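Local coordinates for conserved hypothetical protein (Bacteroides thetaiotaomicron, PDB 2FB0) that is of unknown function but is possibly an oxidoreductase of the antibiotic biosynthesis monooxygenase family, at residues N8-V13 and V52-E57; E27-S32 and I39-F44. All coordinates share one frame; numbering follows the deposited sequence. Where two conformers were deposited one is given.

Contact 1 pairs two strands in the middle of the antiparallel sheet, 5-12 and 52-59; contact 2 lays helix 18-32 against strand 38-46, the sheet's outermost strand on that side within the chain. Their centres are about 12 Å apart, and neighbouring strands 38-46 and 52-59 join them through probable backbone bonds, Met-54 N to Phe-44 O and Asp-42 N to Cys-56 O. Along the chain contact 2 is nested inside the loop that contact 1 closes: strand, helix, strand, strand. Together they make up much of a ferredoxin-like fold, consistent with the dimeric alpha-beta barrel clan: helices on one face, much of the subunit interface on the other, and the sheet running on across that interface at Phe-44.

Contact 1. Residues N8-V13 and V52-E57; sequences NVFVRV and VFMICE
Val-11 and Phe-53 make the tight part of this strand pair. Their side chains run side by side, and Val-11 CB sits over one face of the Phe-53 ring, 3.7 Å from its centroid and 14° off the normal, a CH-pi contact. Val-11 CG1 comes down on Phe-53 CE1 at 3.4 Å, while Val-13 CG1 meets the same ring at its edge. Phe-53 CG stands between its backbone N and carbonyl carbon (chi1 74°), which sets it on the Val-11 side; Ala-21, Ile-22 and Ala-25 of helix 18-32 pack on the ring. Next along this face, Val-9 CB touches Ile-55 CB at 4.0 Å. Four backbone bonds hold the register, two between Val-9 and Ile-55 and two between Val-11 and Phe-53; the shortest joins Ile-55 N to Val-9 O at 2.7 Å.

On the other face Met-54, a selenomethionine, makes an oblique Met-aromatic contact, its SE 3.8 Å from Phe-10 CE1. The second subunit covers buried Asn-8, Met-54 and Cys-56, and its Asn-8 OD1 accepts from Asn-8 ND2. The solvent side is the Arg-12 and Val-52 end, with Phe-10 partly exposed. This is the central antiparallel pair of a ferredoxin-like sheet.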
loop_
_atom_site.group_PDB
_atom_site.type_symbol
_atom_site.label_atom_id
_atom_site.label_comp_id
_atom_site.label_asym_id
_atom_site.label_seq_id
_atom_site.Cartn_x
_atom_site.Cartn_y
_atom_site.Cartn_z
ATOM N N ASN A 8 -6.174 2.198 2.674
ATOM C CA ASN A 8 -5.405 0.994 2.426
ATOM C C ASN A 8 -6.368 -0.192 2.522
ATOM O O ASN A 8 -6.888 -0.491 3.602
ATOM C CB ASN A 8 -4.291 0.815 3.463
ATOM C CG ASN A 8 -3.191 1.899 3.385
ATOM O OD1 ASN A 8 -3.103 2.682 2.419
ATOM N ND2 ASN A 8 -2.357 1.941 4.409
ATOM N N VAL A 9 -6.599 -0.860 1.398
ATOM C CA VAL A 9 -7.572 -1.950 1.339
ATOM C C VAL A 9 -6.812 -3.237 1.062
ATOM O O VAL A 9 -6.282 -3.430 -0.031
ATOM C CB VAL A 9 -8.650 -1.692 0.263
ATOM C CG1 VAL A 9 -9.684 -2.834 0.247
ATOM C CG2 VAL A 9 -9.364 -0.340 0.510
ATOM N N PHE A 10 -6.713 -4.082 2.082
ATOM C CA PHE A 10 -5.949 -5.323 1.994
ATOM C C PHE A 10 -6.863 -6.440 1.542
ATOM O O PHE A 10 -7.997 -6.538 1.999
ATOM C CB PHE A 10 -5.290 -5.643 3.334
ATOM C CG PHE A 10 -4.391 -4.536 3.826
ATOM C CD1 PHE A 10 -3.081 -4.440 3.374
ATOM C CD2 PHE A 10 -4.871 -3.580 4.713
ATOM C CE1 PHE A 10 -2.254 -3.408 3.807
ATOM C CE2 PHE A 10 -4.046 -2.534 5.160
ATOM C CZ PHE A 10 -2.730 -2.455 4.697
ATOM N N VAL A 11 -6.370 -7.245 0.608
ATOM C CA VAL A 11 -7.149 -8.320 0.001
ATOM C C VAL A 11 -6.384 -9.635 0.141
ATOM O O VAL A 11 -5.198 -9.725 -0.232
ATOM C CB VAL A 11 -7.467 -8.052 -1.495
ATOM C CG1 VAL A 11 -8.380 -9.150 -2.072
ATOM C CG2 VAL A 11 -8.115 -6.669 -1.703
ATOM N N ARG A 12 -7.050 -10.641 0.705
ATOM C CA ARG A 12 -6.497 -11.992 0.778
ATOM C C ARG A 12 -7.256 -12.859 -0.232
ATOM O O ARG A 12 -8.490 -12.894 -0.225
ATOM C CB ARG A 12 -6.610 -12.553 2.208
ATOM C CG ARG A 12 -5.696 -13.760 2.504
ATOM C CD ARG A 12 -6.313 -15.078 2.037
ATOM N NE ARG A 12 -5.326 -16.154 1.902
ATOM C CZ ARG A 12 -5.578 -17.357 1.387
ATOM N NH1 ARG A 12 -6.799 -17.672 0.954
ATOM N NH2 ARG A 12 -4.598 -18.250 1.302
ATOM N N VAL A 13 -6.514 -13.539 -1.100
ATOM C CA VAL A 13 -7.091 -14.312 -2.200
ATOM C C VAL A 13 -6.294 -15.604 -2.448
ATOM O O VAL A 13 -5.055 -15.599 -2.372
ATOM C CB VAL A 13 -7.169 -13.451 -3.506
ATOM C CG1 VAL A 13 -5.759 -13.035 -4.010
ATOM C CG2 VAL A 13 -7.970 -14.160 -4.594
ATOM N N VAL A 52 -1.685 -12.164 -0.916
ATOM C CA VAL A 52 -2.023 -10.826 -0.437
ATOM C C VAL A 52 -1.790 -9.774 -1.522
ATOM O O VAL A 52 -0.734 -9.742 -2.153
ATOM C CB VAL A 52 -1.246 -10.435 0.857
ATOM C CG1 VAL A 52 -1.627 -9.010 1.304
ATOM C CG2 VAL A 52 -1.516 -11.420 1.996
ATOM N N PHE A 53 -2.793 -8.937 -1.760
ATOM C CA PHE A 53 -2.566 -7.694 -2.503
ATOM C C PHE A 53 -3.304 -6.566 -1.802
ATOM O O PHE A 53 -4.011 -6.813 -0.832
ATOM C CB PHE A 53 -2.866 -7.821 -4.019
ATOM C CG PHE A 53 -4.338 -7.876 -4.385
ATOM C CD1 PHE A 53 -5.010 -9.102 -4.462
ATOM C CD2 PHE A 53 -5.035 -6.703 -4.709
ATOM C CE1 PHE A 53 -6.363 -9.154 -4.840
ATOM C CE2 PHE A 53 -6.378 -6.737 -5.082
ATOM C CZ PHE A 53 -7.052 -7.973 -5.155
HETATM N N MSE A 54 -3.087 -5.328 -2.241
HETATM C CA MSE A 54 -3.718 -4.195 -1.593
HETATM C C MSE A 54 -4.090 -3.125 -2.590
HETATM O O MSE A 54 -3.512 -3.041 -3.678
HETATM C CB MSE A 54 -2.854 -3.626 -0.453
HETATM C CG MSE A 54 -1.523 -3.007 -0.878
HETATM SE SE MSE A 54 -0.767 -1.942 0.586
HETATM C CE MSE A 54 -2.256 -0.631 0.579
ATOM N N ILE A 55 -5.098 -2.347 -2.227
ATOM C CA ILE A 55 -5.518 -1.207 -3.014
ATOM C C ILE A 55 -5.203 0.018 -2.171
ATOM O O ILE A 55 -5.602 0.104 -1.007
ATOM C CB ILE A 55 -7.024 -1.253 -3.375
ATOM C CG1 ILE A 55 -7.376 -2.566 -4.100
ATOM C CG2 ILE A 55 -7.378 -0.083 -4.290
ATOM C CD1 ILE A 55 -8.897 -2.765 -4.339
ATOM N N CYS A 56 -4.421 0.925 -2.745
ATOM C CA CYS A 56 -4.077 2.182 -2.102
ATOM C C CYS A 56 -4.828 3.302 -2.812
ATOM O O CYS A 56 -4.787 3.398 -4.036
ATOM C CB CYS A 56 -2.570 2.427 -2.188
ATOM S SG CYS A 56 -2.023 3.746 -1.083
ATOM N N GLU A 57 -5.525 4.138 -2.050
ATOM C CA GLU A 57 -6.357 5.176 -2.639
ATOM C C GLU A 57 -6.141 6.475 -1.909
ATOM O O GLU A 57 -5.897 6.475 -0.715
ATOM C CB GLU A 57 -7.843 4.808 -2.538
ATOM C CG GLU A 57 -8.115 3.366 -2.908
ATOM C CD GLU A 57 -9.533 2.923 -2.641
ATOM O OE1 GLU A 57 -10.454 3.762 -2.628
ATOM O OE2 GLU A 57 -9.714 1.704 -2.465
#

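Contact 2. Residues E27-S32 and I39-F44; sequences ELTACS and IAYDTF. With ACT (acetate ion), chain B.
Helix 27-32 and strand 39-44 run almost antiparallel, at 172°, with their axes 7.6 Å apart at the closest, and the backbones come nearest at Thr-29 and Asp-42. Tyr-41 carries most of the contact. Its CG is anti to the backbone N (chi1 -160°), and the ring lies against the helix. Ser-32 comes over one face: its CB makes a CH-pi contact, 3.5 Å from Tyr-41 CD1, and its OG also lies over the face near the rim, 3.5 Å from Tyr-41 CE1. The Leu-28 carbonyl oxygen lies over the same face, while Thr-29 OG1 is at the ring edge, 3.4 Å from Tyr-41 CD2.

Ser-32 OG turns back to its own helix and donates to Leu-28 O at 2.7 Å. That oxygen also accepts the helical bond from Ser-32 N, and the two donors reach it from opposite faces of the carbonyl plane. Leu-28 O is thus held by two donors, and the bond to it sets the rotation of the Ser-32 hydroxyl.

Thr-29 splits its branches. CG2 points to the strand backbone, 3.3 Å from Tyr-41 O, whereas OG1 accepts a hydrogen bond from Thr-43 OG1 at 2.9 Å and is also bonded to Ala-25 O, one turn back in the helix. Asp-42 directs its carboxylate to the second subunit, where it meets Arg-49, Ser-46 and Thr-48.

At the tip of the tyrosine, Leu-28 CD2 lies beside OH, and OH donates to an acetate oxygen in the plane of the ring, 2.8 Å away. His-68 NE2 is bonded to the same acetate. The acetate probably came from the crystallisation liquor, but a tyrosine hydroxyl and a histidine meeting on it are consistent with a small polar pocket, lined also by Glu-57; the role of that pocket is unknown.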
loop_
_atom_site.group_PDB
_atom_site.type_symbol
_atom_site.label_atom_id
_atom_site.label_comp_id
_atom_site.label_asym_id
_atom_site.label_seq_id
_atom_site.Cartn_x
_atom_site.Cartn_y
_atom_site.Cartn_z
ATOM N N GLU A 27 -9.240 -3.059 -13.114
ATOM C CA GLU A 27 -10.363 -2.451 -13.823
ATOM C C GLU A 27 -11.006 -1.346 -12.985
ATOM O O GLU A 27 -11.321 -0.278 -13.502
ATOM C CB GLU A 27 -11.389 -3.518 -14.231
ATOM C CG GLU A 27 -10.742 -4.696 -14.945
ATOM C CD GLU A 27 -11.740 -5.642 -15.577
ATOM O OE1 GLU A 27 -12.375 -6.426 -14.843
ATOM O OE2 GLU A 27 -11.868 -5.621 -16.818
ATOM N N LEU A 28 -11.168 -1.600 -11.688
ATOM C CA LEU A 28 -11.713 -0.618 -10.756
ATOM C C LEU A 28 -10.754 0.595 -10.625
ATOM O O LEU A 28 -11.192 1.736 -10.488
ATOM C CB LEU A 28 -11.996 -1.256 -9.378
ATOM C CG LEU A 28 -12.597 -0.356 -8.285
ATOM C CD1 LEU A 28 -13.896 0.337 -8.748
ATOM C CD2 LEU A 28 -12.820 -1.121 -6.976
ATOM N N THR A 29 -9.454 0.325 -10.684
ATOM C CA THR A 29 -8.425 1.376 -10.652
ATOM C C THR A 29 -8.596 2.342 -11.844
ATOM O O THR A 29 -8.683 3.544 -11.653
ATOM C CB THR A 29 -6.996 0.762 -10.628
ATOM O OG1 THR A 29 -6.809 0.010 -9.417
ATOM C CG2 THR A 29 -5.906 1.856 -10.737
ATOM N N ALA A 30 -8.684 1.803 -13.058
ATOM C CA ALA A 30 -8.906 2.635 -14.251
ATOM C C ALA A 30 -10.198 3.451 -14.160
ATOM O O ALA A 30 -10.215 4.621 -14.534
ATOM C CB ALA A 30 -8.877 1.767 -15.541
ATOM N N CYS A 31 -11.275 2.846 -13.646
ATOM C CA CYS A 31 -12.558 3.540 -13.499
ATOM C C CYS A 31 -12.504 4.668 -12.463
ATOM O O CYS A 31 -12.982 5.778 -12.713
ATOM C CB CYS A 31 -13.666 2.562 -13.089
ATOM S SG CYS A 31 -14.157 1.403 -14.355
ATOM N N SER A 32 -11.930 4.372 -11.299
ATOM C CA SER A 32 -11.893 5.325 -10.193
ATOM C C SER A 32 -11.025 6.548 -10.516
ATOM O O SER A 32 -11.382 7.665 -10.148
ATOM C CB SER A 32 -11.421 4.640 -8.905
ATOM O OG SER A 32 -12.161 3.446 -8.673
ATOM N N ILE A 39 -7.792 11.324 -6.108
ATOM C CA ILE A 39 -6.445 11.880 -6.226
ATOM C C ILE A 39 -5.442 10.812 -6.674
ATOM O O ILE A 39 -4.595 11.063 -7.553
ATOM C CB ILE A 39 -6.057 12.627 -4.925
ATOM C CG1 ILE A 39 -6.890 13.917 -4.864
ATOM C CG2 ILE A 39 -4.545 12.907 -4.869
ATOM C CD1 ILE A 39 -6.837 14.630 -3.584
ATOM N N ALA A 40 -5.578 9.607 -6.120
ATOM C CA ALA A 40 -4.713 8.484 -6.476
ATOM C C ALA A 40 -5.438 7.163 -6.233
ATOM O O ALA A 40 -6.310 7.067 -5.367
ATOM C CB ALA A 40 -3.415 8.523 -5.663
ATOM N N TYR A 41 -5.064 6.143 -6.999
ATOM C CA TYR A 41 -5.688 4.851 -6.871
ATOM C C TYR A 41 -4.817 3.875 -7.629
ATOM O O TYR A 41 -4.527 4.094 -8.797
ATOM C CB TYR A 41 -7.102 4.902 -7.476
ATOM C CG TYR A 41 -8.052 3.818 -7.009
ATOM C CD1 TYR A 41 -9.201 4.139 -6.289
ATOM C CD2 TYR A 41 -7.803 2.470 -7.295
ATOM C CE1 TYR A 41 -10.108 3.135 -5.874
ATOM C CE2 TYR A 41 -8.693 1.464 -6.883
ATOM C CZ TYR A 41 -9.833 1.803 -6.177
ATOM O OH TYR A 41 -10.686 0.799 -5.758
ATOM N N ASP A 42 -4.391 2.804 -6.966
ATOM C CA ASP A 42 -3.624 1.767 -7.650
ATOM C C ASP A 42 -3.749 0.434 -6.928
ATOM O O ASP A 42 -4.049 0.389 -5.740
ATOM C CB ASP A 42 -2.137 2.169 -7.798
ATOM C CG ASP A 42 -1.419 1.406 -8.916
ATOM O OD1 ASP A 42 -2.083 0.680 -9.698
ATOM O OD2 ASP A 42 -0.175 1.541 -9.031
ATOM N N THR A 43 -3.494 -0.636 -7.667
ATOM C CA THR A 43 -3.475 -1.997 -7.146
ATOM C C THR A 43 -2.025 -2.445 -7.002
ATOM O O THR A 43 -1.241 -2.253 -7.923
ATOM C CB THR A 43 -4.245 -2.917 -8.122
ATOM O OG1 THR A 43 -5.570 -2.391 -8.286
ATOM C CG2 THR A 43 -4.297 -4.357 -7.609
ATOM N N PHE A 44 -1.682 -3.017 -5.845
ATOM C CA PHE A 44 -0.327 -3.452 -5.527
ATOM C C PHE A 44 -0.350 -4.892 -5.020
ATOM O O PHE A 44 -1.099 -5.208 -4.092
ATOM C CB PHE A 44 0.274 -2.606 -4.391
ATOM C CG PHE A 44 0.449 -1.156 -4.719
ATOM C CD1 PHE A 44 1.686 -0.673 -5.168
ATOM C CD2 PHE A 44 -0.601 -0.259 -4.548
ATOM C CE1 PHE A 44 1.855 0.683 -5.465
ATOM C CE2 PHE A 44 -0.431 1.104 -4.843
ATOM C CZ PHE A 44 0.809 1.566 -5.301
HETATM C C ACT B . -12.712 1.479 -2.846
HETATM O O ACT B . -12.747 1.675 -4.086
HETATM O OXT ACT B . -13.145 2.398 -2.100
HETATM C CH3 ACT B . -12.203 0.204 -2.270
#